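Local coordinates for protein tyrosyl-DNA phosphodiesterase 2 (Danio rerio, PDB 4F1H) that belongs to the endonuclease/exonuclease/phosphatase family and carries a magnesium ion in a DNase I-like fold built from two beta-sheets, at residues B[2-7]-B[34-39]; B[55-60]-B[73-78]. All blocks are in the same frame, centred on the assembly; numbering follows the deposited sequence.

Contact 1: residues B[2-7]-B[34-39]; sequences SKLSII and TPDVVF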
ATOM      1  N   SER B   2     -33.142  -2.884  11.095  1.00 62.64           N
ATOM      2  CA  SER B   2     -32.349  -4.014  10.607  1.00 59.00           C
ATOM      3  C   SER B   2     -30.878  -3.666  10.383  1.00 52.47           C
ATOM      4  O   SER B   2     -30.062  -4.577  10.213  1.00 50.18           O
ATOM      5  CB  SER B   2     -32.935  -4.566   9.300  1.00 59.18           C
ATOM      6  OG  SER B   2     -32.795  -3.634   8.237  1.00 59.61           O
ATOM      7  N   LYS B   3     -30.550  -2.365  10.371  1.00 43.29           N
ATOM      8  CA  LYS B   3     -29.184  -1.906  10.087  1.00 34.06           C
ATOM      9  C   LYS B   3     -28.245  -2.022  11.277  1.00 24.09           C
ATOM     10  O   LYS B   3     -28.510  -1.475  12.342  1.00 29.83           O
ATOM     11  CB  LYS B   3     -29.155  -0.488   9.524  1.00 35.54           C
ATOM     12  CG  LYS B   3     -29.651  -0.408   8.065  1.00 35.16           C
ATOM     13  CD  LYS B   3     -29.459   1.006   7.546  1.00 37.41           C
ATOM     14  CE  LYS B   3     -30.377   1.293   6.372  1.00 48.94           C
ATOM     15  NZ  LYS B   3     -30.585   2.770   6.235  1.00 52.59           N
ATOM     16  N   LEU B   4     -27.128  -2.705  11.043  1.00 21.59           N
ATOM     17  CA  LEU B   4     -26.070  -2.822  12.054  1.00 20.54           C
ATOM     18  C   LEU B   4     -25.330  -1.497  12.132  1.00 17.81           C
ATOM     19  O   LEU B   4     -25.040  -0.889  11.084  1.00 20.06           O
ATOM     20  CB  LEU B   4     -25.088  -3.898  11.622  1.00 23.11           C
ATOM     21  CG  LEU B   4     -23.929  -4.136  12.589  1.00 24.94           C
ATOM     22  CD1 LEU B   4     -24.467  -4.802  13.818  1.00 21.55           C
ATOM     23  CD2 LEU B   4     -22.833  -4.979  11.959  1.00 32.13           C
ATOM     24  N   SER B   5     -25.031  -1.034  13.344  1.00 18.42           N
ATOM     25  CA  SER B   5     -24.257   0.221  13.478  1.00 18.32           C
ATOM     26  C   SER B   5     -23.072   0.008  14.385  1.00 18.91           C
ATOM     27  O   SER B   5     -23.137  -0.773  15.339  1.00 17.37           O
ATOM     28  CB  SER B   5     -25.113   1.354  14.048  1.00 18.37           C
ATOM     29  OG  SER B   5     -25.583   1.026  15.331  1.00 22.35           O
ATOM     30  N   ILE B   6     -21.983   0.731  14.123  1.00 14.44           N
ATOM     31  CA  ILE B   6     -20.783   0.589  14.953  1.00 15.03           C
ATOM     32  C   ILE B   6     -20.173   1.949  15.211  1.00 17.38           C
ATOM     33  O   ILE B   6     -20.435   2.894  14.468  1.00 15.92           O
ATOM     34  CB  ILE B   6     -19.702  -0.305  14.275  1.00 16.51           C
ATOM     35  CG1 ILE B   6     -19.068   0.420  13.078  1.00 18.24           C
ATOM     36  CG2 ILE B   6     -20.278  -1.661  13.872  1.00 16.89           C
ATOM     37  CD1 ILE B   6     -17.859  -0.303  12.494  1.00 28.43           C
ATOM     38  N   ILE B   7     -19.377   2.058  16.280  1.00 14.80           N
ATOM     39  CA  ILE B   7     -18.519   3.219  16.475  1.00 12.29           C
ATOM     40  C   ILE B   7     -17.130   2.646  16.683  1.00 15.36           C
ATOM     41  O   ILE B   7     -17.015   1.621  17.331  1.00 14.69           O
ATOM     42  CB  ILE B   7     -18.935   4.056  17.688  1.00 14.83           C
ATOM     43  CG1 ILE B   7     -20.161   4.914  17.291  1.00 13.44           C
ATOM     44  CG2 ILE B   7     -17.755   4.947  18.223  1.00 15.96           C
ATOM     45  CD1 ILE B   7     -20.672   5.824  18.401  1.00 14.79           C
ATOM     46  N   THR B  34     -26.231   5.031  20.108  1.00 17.78           N
ATOM     47  CA  THR B  34     -26.609   3.668  20.502  1.00 17.60           C
ATOM     48  C   THR B  34     -26.123   2.596  19.528  1.00 18.90           C
ATOM     49  O   THR B  34     -26.913   1.802  18.993  1.00 19.05           O
ATOM     50  CB  THR B  34     -28.149   3.542  20.769  1.00 21.77           C
ATOM     51  OG1 THR B  34     -28.871   3.854  19.561  1.00 22.56           O
ATOM     52  CG2 THR B  34     -28.552   4.452  21.898  1.00 24.00           C
ATOM     53  N   PRO B  35     -24.792   2.545  19.299  1.00 14.39           N
ATOM     54  CA  PRO B  35     -24.245   1.615  18.314  1.00 15.77           C
ATOM     55  C   PRO B  35     -24.424   0.184  18.800  1.00 15.90           C
ATOM     56  O   PRO B  35     -24.337  -0.044  20.010  1.00 16.90           O
ATOM     57  CB  PRO B  35     -22.742   1.969  18.282  1.00 18.52           C
ATOM     58  CG  PRO B  35     -22.474   2.728  19.604  1.00 18.74           C
ATOM     59  CD  PRO B  35     -23.775   3.410  19.928  1.00 15.42           C
ATOM     60  N   ASP B  36     -24.646  -0.751  17.890  1.00 18.14           N
ATOM     61  CA  ASP B  36     -24.629  -2.185  18.237  1.00 16.99           C
ATOM     62  C   ASP B  36     -23.264  -2.692  18.726  1.00 18.12           C
ATOM     63  O   ASP B  36     -23.212  -3.552  19.596  1.00 17.00           O
ATOM     64  CB  ASP B  36     -25.083  -2.997  17.035  1.00 18.17           C
ATOM     65  CG  ASP B  36     -26.466  -2.571  16.579  1.00 25.22           C
ATOM     66  OD1 ASP B  36     -27.338  -2.385  17.468  1.00 24.43           O
ATOM     67  OD2 ASP B  36     -26.667  -2.366  15.353  1.00 22.59           O
ATOM     68  N   VAL B  37     -22.189  -2.126  18.189  1.00 14.73           N
ATOM     69  CA  VAL B  37     -20.832  -2.550  18.536  1.00 13.56           C
ATOM     70  C   VAL B  37     -19.973  -1.314  18.692  1.00 16.11           C
ATOM     71  O   VAL B  37     -20.054  -0.381  17.870  1.00 15.10           O
ATOM     72  CB  VAL B  37     -20.201  -3.438  17.448  1.00 15.97           C
ATOM     73  CG1 VAL B  37     -18.852  -4.032  17.925  1.00 16.94           C
ATOM     74  CG2 VAL B  37     -21.151  -4.610  17.051  1.00 17.57           C
ATOM     75  N   VAL B  38     -19.136  -1.299  19.721  1.00 16.52           N
ATOM     76  CA  VAL B  38     -18.146  -0.230  19.853  1.00 14.08           C
ATOM     77  C   VAL B  38     -16.779  -0.889  19.874  1.00 14.12           C
ATOM     78  O   VAL B  38     -16.562  -1.852  20.607  1.00 16.21           O
ATOM     79  CB  VAL B  38     -18.307   0.568  21.145  1.00 14.92           C
ATOM     80  CG1 VAL B  38     -17.455   1.841  21.095  1.00 14.92           C
ATOM     81  CG2 VAL B  38     -19.785   0.935  21.384  1.00 16.67           C
ATOM     82  N   PHE B  39     -15.866  -0.365  19.057  1.00 12.70           N
ATOM     83  CA  PHE B  39     -14.491  -0.850  19.015  1.00 12.80           C
ATOM     84  C   PHE B  39     -13.642   0.309  19.548  1.00 17.84           C
ATOM     85  O   PHE B  39     -13.663   1.419  18.972  1.00 15.01           O
ATOM     86  CB  PHE B  39     -14.056  -1.101  17.543  1.00 13.08           C
ATOM     87  CG  PHE B  39     -14.902  -2.077  16.783  1.00 13.64           C
ATOM     88  CD1 PHE B  39     -16.038  -1.670  16.098  1.00 14.98           C
ATOM     89  CD2 PHE B  39     -14.520  -3.410  16.685  1.00 19.83           C
ATOM     90  CE1 PHE B  39     -16.808  -2.577  15.339  1.00 16.01           C
ATOM     91  CE2 PHE B  39     -15.283  -4.329  15.907  1.00 17.63           C
ATOM     92  CZ  PHE B  39     -16.395  -3.911  15.212  1.00 17.43           C
TER
HETATM   93  O   HOH W   1     -28.203   0.665  15.506  1.00 42.66           O
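Ile6 pairs with Val37 and Ile7 with Val38, the parallel bridges that bring together the two parallel strands of a beta-alpha-beta unit, strand 4-10 and strand 37-43, joined through helix 19-33. The short strand axes diverge by only 25°, and the backbone ladder supports the assignment: Val37 N donates to Ser5 O (3.3 Å), Ile7 N to Val37 O (3.0 Å), and Phe39 N to Ile7 O (2.9 Å).

Just before the second strand, Asp36 turns its side chain back onto the first. Its CB lies 3.4 Å from Ser5 O and 3.7 Å from Leu4 CD1. With CG beside the backbone N and anti to the carbonyl carbon (chi1 -57°), the carboxylate lies alongside Ser5: CG is near both Ser5 N and Ser5 OG, and beyond it the OD2 branch accepts Ser5 N at 2.9 Å, met on the anti side and 32° out of the carboxylate plane. OD1, the other branch, forms a salt bridge with Arg78. The carboxylate is thus gripped at both oxygens, and the neighbouring arginine would be expected to favour its charged form.

The apolar contacts divide between the two faces of the sheet. Ile6 CG2 packs beside the Val37 side chain, while Ile6 CD1 comes obliquely to within 3.8 Å of Phe39 CE1; Ile6 CB sits in plane at the ring's edge, and Val37 CG1 lies over one ring face, toward its rim. Leu4, Ile6 and Phe39 all reach Ile148 of strand 145-150, which places this face between the two sheets. On the reverse face Ile7 CD1 crosses to Pro35 CG (3.8 Å).

Ser5 OG, held between its own backbone N and carbonyl carbon, accepts Asp36 N and also hydrogen-bonds a water.

Contact 2: residues B[55-60]-B[73-78]; sequences AVSYLF and MLRKSR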
ATOM      1  N   ALA B  55     -22.172   2.791  30.936  1.00 24.31           N
ATOM      2  CA  ALA B  55     -22.722   2.148  29.743  1.00 23.95           C
ATOM      3  C   ALA B  55     -23.249   0.762  30.043  1.00 26.86           C
ATOM      4  O   ALA B  55     -22.763  -0.258  29.505  1.00 26.72           O
ATOM      5  CB  ALA B  55     -21.655   2.117  28.599  1.00 23.40           C
ATOM      6  N   VAL B  56     -24.280   0.712  30.886  1.00 26.40           N
ATOM      7  CA  VAL B  56     -24.767  -0.579  31.364  1.00 29.10           C
ATOM      8  C   VAL B  56     -25.512  -1.407  30.305  1.00 24.95           C
ATOM      9  O   VAL B  56     -25.795  -2.589  30.524  1.00 32.07           O
ATOM     10  CB  VAL B  56     -25.617  -0.426  32.661  1.00 38.57           C
ATOM     11  CG1 VAL B  56     -24.742   0.100  33.798  1.00 42.98           C
ATOM     12  CG2 VAL B  56     -26.766   0.497  32.425  1.00 37.50           C
ATOM     13  N   SER B  57     -25.790  -0.813  29.143  1.00 21.79           N
ATOM     14  CA  SER B  57     -26.412  -1.538  28.049  1.00 21.93           C
ATOM     15  C   SER B  57     -25.421  -2.436  27.284  1.00 20.36           C
ATOM     16  O   SER B  57     -25.846  -3.168  26.385  1.00 19.32           O
ATOM     17  CB  SER B  57     -26.998  -0.555  27.047  1.00 26.48           C
ATOM     18  OG  SER B  57     -28.082   0.132  27.634  1.00 36.78           O
ATOM     19  N   TYR B  58     -24.137  -2.370  27.658  1.00 19.37           N
ATOM     20  CA  TYR B  58     -23.084  -3.050  26.892  1.00 14.57           C
ATOM     21  C   TYR B  58     -22.362  -4.129  27.680  1.00 16.21           C
ATOM     22  O   TYR B  58     -22.117  -3.967  28.894  1.00 18.98           O
ATOM     23  CB  TYR B  58     -22.053  -2.029  26.363  1.00 15.39           C
ATOM     24  CG  TYR B  58     -22.645  -1.148  25.291  1.00 16.93           C
ATOM     25  CD1 TYR B  58     -23.290   0.034  25.632  1.00 19.64           C
ATOM     26  CD2 TYR B  58     -22.564  -1.502  23.941  1.00 17.99           C
ATOM     27  CE1 TYR B  58     -23.887   0.847  24.624  1.00 19.62           C
ATOM     28  CE2 TYR B  58     -23.124  -0.675  22.931  1.00 16.86           C
ATOM     29  CZ  TYR B  58     -23.793   0.468  23.296  1.00 16.37           C
ATOM     30  OH  TYR B  58     -24.351   1.246  22.270  1.00 19.96           O
ATOM     31  N   LEU B  59     -22.013  -5.197  26.964  1.00 15.68           N
ATOM     32  CA  LEU B  59     -21.111  -6.251  27.424  1.00 16.16           C
ATOM     33  C   LEU B  59     -19.708  -5.870  26.936  1.00 17.48           C
ATOM     34  O   LEU B  59     -19.535  -5.598  25.733  1.00 18.96           O
ATOM     35  CB  LEU B  59     -21.564  -7.570  26.797  1.00 16.31           C
ATOM     36  CG  LEU B  59     -20.626  -8.772  26.935  1.00 15.75           C
ATOM     37  CD1 LEU B  59     -20.407  -9.091  28.413  1.00 21.43           C
ATOM     38  CD2 LEU B  59     -21.253  -9.983  26.178  1.00 19.09           C
ATOM     39  N   PHE B  60     -18.715  -5.896  27.839  1.00 16.00           N
ATOM     40  CA  PHE B  60     -17.360  -5.390  27.537  1.00 14.93           C
ATOM     41  C   PHE B  60     -16.356  -6.546  27.407  1.00 18.52           C
ATOM     42  O   PHE B  60     -16.349  -7.458  28.252  1.00 20.44           O
ATOM     43  CB  PHE B  60     -16.870  -4.546  28.706  1.00 18.25           C
ATOM     44  CG  PHE B  60     -17.402  -3.143  28.731  1.00 21.20           C
ATOM     45  CD1 PHE B  60     -18.721  -2.893  29.073  1.00 26.12           C
ATOM     46  CD2 PHE B  60     -16.557  -2.074  28.463  1.00 21.27           C
ATOM     47  CE1 PHE B  60     -19.222  -1.593  29.106  1.00 24.06           C
ATOM     48  CE2 PHE B  60     -17.046  -0.759  28.517  1.00 22.48           C
ATOM     49  CZ  PHE B  60     -18.387  -0.528  28.833  1.00 23.04           C
ATOM     50  N   MET B  73     -17.298  -3.397  22.819  1.00 14.53           N
ATOM     51  CA  MET B  73     -18.538  -3.330  23.613  1.00 15.24           C
ATOM     52  C   MET B  73     -19.645  -3.815  22.704  1.00 18.75           C
ATOM     53  O   MET B  73     -19.741  -3.396  21.524  1.00 17.17           O
ATOM     54  CB  MET B  73     -18.819  -1.878  24.035  1.00 16.36           C
ATOM     55  CG  MET B  73     -17.724  -1.321  24.921  1.00 17.64           C
ATOM     56  SD  MET B  73     -17.911   0.487  25.139  1.00 20.07           S
ATOM     57  CE  MET B  73     -19.574   0.602  25.866  1.00 20.76           C
ATOM     58  N   LEU B  74     -20.494  -4.701  23.231  1.00 14.85           N
ATOM     59  CA  LEU B  74     -21.619  -5.274  22.471  1.00 14.98           C
ATOM     60  C   LEU B  74     -22.958  -4.848  23.084  1.00 13.60           C
ATOM     61  O   LEU B  74     -23.160  -4.975  24.294  1.00 15.79           O
ATOM     62  CB  LEU B  74     -21.549  -6.819  22.510  1.00 14.72           C
ATOM     63  CG  LEU B  74     -20.234  -7.414  22.019  1.00 16.89           C
ATOM     64  CD1 LEU B  74     -20.188  -8.964  22.192  1.00 18.93           C
ATOM     65  CD2 LEU B  74     -19.993  -6.991  20.584  1.00 17.18           C
ATOM     66  N   ARG B  75     -23.878  -4.309  22.285  1.00 15.33           N
ATOM     67  CA  ARG B  75     -25.163  -3.900  22.848  1.00 16.80           C
ATOM     68  C   ARG B  75     -25.999  -5.148  23.145  1.00 17.10           C
ATOM     69  O   ARG B  75     -26.432  -5.832  22.212  1.00 19.76           O
ATOM     70  CB  ARG B  75     -25.921  -3.010  21.863  1.00 18.69           C
ATOM     71  CG  ARG B  75     -27.134  -2.288  22.539  1.00 23.80           C
ATOM     72  CD  ARG B  75     -27.474  -0.936  21.872  1.00 36.13           C
ATOM     73  NE  ARG B  75     -28.516  -0.241  22.646  1.00 39.63           N
ATOM     74  CZ  ARG B  75     -28.323   0.832  23.423  1.00 40.52           C
ATOM     75  NH1 ARG B  75     -27.132   1.412  23.520  1.00 28.49           N
ATOM     76  NH2 ARG B  75     -29.347   1.358  24.093  1.00 37.38           N
ATOM     77  N   LYS B  76     -26.261  -5.415  24.423  1.00 18.74           N
ATOM     78  CA  LYS B  76     -26.854  -6.692  24.827  1.00 21.92           C
ATOM     79  C   LYS B  76     -28.226  -6.943  24.218  1.00 22.91           C
ATOM     80  O   LYS B  76     -28.586  -8.092  23.936  1.00 25.44           O
ATOM     81  CB  LYS B  76     -26.916  -6.770  26.352  1.00 19.54           C
ATOM     82  CG  LYS B  76     -25.540  -6.829  27.002  1.00 20.53           C
ATOM     83  CD  LYS B  76     -25.620  -6.957  28.533  1.00 29.89           C
ATOM     84  CE  LYS B  76     -25.722  -5.630  29.236  1.00 32.36           C
ATOM     85  NZ  LYS B  76     -25.852  -5.819  30.730  1.00 35.29           N
ATOM     86  N   SER B  77     -28.984  -5.876  23.987  1.00 23.00           N
ATOM     87  CA  SER B  77     -30.335  -6.049  23.453  1.00 27.34           C
ATOM     88  C   SER B  77     -30.352  -6.395  21.968  1.00 28.28           C
ATOM     89  O   SER B  77     -31.378  -6.843  21.431  1.00 28.82           O
ATOM     90  CB  SER B  77     -31.159  -4.793  23.703  1.00 26.42           C
ATOM     91  OG  SER B  77     -30.602  -3.675  23.017  1.00 28.84           O
ATOM     92  N   ARG B  78     -29.218  -6.200  21.296  1.00 20.55           N
ATOM     93  CA  ARG B  78     -29.132  -6.370  19.835  1.00 18.19           C
ATOM     94  C   ARG B  78     -28.242  -7.503  19.342  1.00 19.62           C
ATOM     95  O   ARG B  78     -28.414  -7.985  18.213  1.00 21.63           O
ATOM     96  CB  ARG B  78     -28.674  -5.050  19.191  1.00 19.64           C
ATOM     97  CG  ARG B  78     -29.726  -3.953  19.387  1.00 23.77           C
ATOM     98  CD  ARG B  78     -30.623  -3.874  18.178  1.00 28.16           C
ATOM     99  NE  ARG B  78     -29.885  -3.299  17.041  1.00 22.66           N
ATOM    100  CZ  ARG B  78     -30.366  -3.205  15.801  1.00 29.26           C
ATOM    101  NH1 ARG B  78     -31.605  -3.632  15.515  1.00 31.08           N
ATOM    102  NH2 ARG B  78     -29.611  -2.676  14.842  1.00 29.38           N
TER
HETATM  103  O   HOH W   2     -28.465  -3.681  25.783  1.00 24.45           O
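Met73 CE sits among three side chains of the facing segment: it is 3.4 Å from Phe60 CZ, 3.6 Å from Tyr58 CG and 3.8 Å from Ala55 CB. A bend at chi3 (59°) folds the methyl back toward both rings. Farther up the same chain, Met73 CG stands over one face of Phe60, 3.9 Å from the ring centroid and 20° off its normal, which satisfies a CH-pi contact. The sulfur meets both rings obliquely, as Met-aromatic contacts. Phe60 and Met73 run side by side, whereas Met73 and Tyr58 cross at about a right angle. Helix 45-54 adds Val48 and Leu51 to the surroundings of Phe60.

Around this centre the backbones pair antiparallel. Leu59 and Leu74 form the hydrogen-bonded pair, Leu59 N reaching Leu74 O at 2.9 Å and Leu74 N returning to Leu59 O at 2.8 Å; Tyr58-Arg75 and Phe60-Met73 flank it as non-hydrogen-bonded pairs.

The polar edge begins at the phenol. Arg75, extended from CG to NE, brings NH1 to Tyr58 OH (3.1 Å) with the oxygen in the guanidinium plane, although ring and guanidinium planes are 80° apart. That hydroxyl is also hydrogen-bonded to Pro35 O, so two partners fix the end of the ring. Ser57 CB lies over one guanidinium face. Beyond it, Lys76 N donates to Ser57 O (3.0 Å), an oxygen that also accepts from a water bound to Ser77 N, and Lys76 NZ makes a weak bond to Val56 O. A type I turn from Ala55 to Tyr58 delivers the chain from the preceding helix into its strand.

The arrangement is that of the open end of a beta hairpin, strands 58-62 and 69-75, at the margin of a mixed sheet.

Overall arrangement
Contact 1 and contact 2 follow in series along the chain, with centres 10 Å apart and on the same side of the chain's centre. Both belong to one six-strand mixed sheet: strand 37-43 pairs parallel with strand 4-10 and antiparallel with strand 69-75, whose other neighbour is 58-62, the outermost strand on that side within the chain. Contact 1 joins two interior strands and is largely buried, whereas contact 2 is partly buried and carries the sheet to its margin. A salt bridge and a hydrogen bond join the contacts directly. The crossover and hairpin thus build, one after the other, four of the six strands of one sheet in the two-sheet DNase I-like fold.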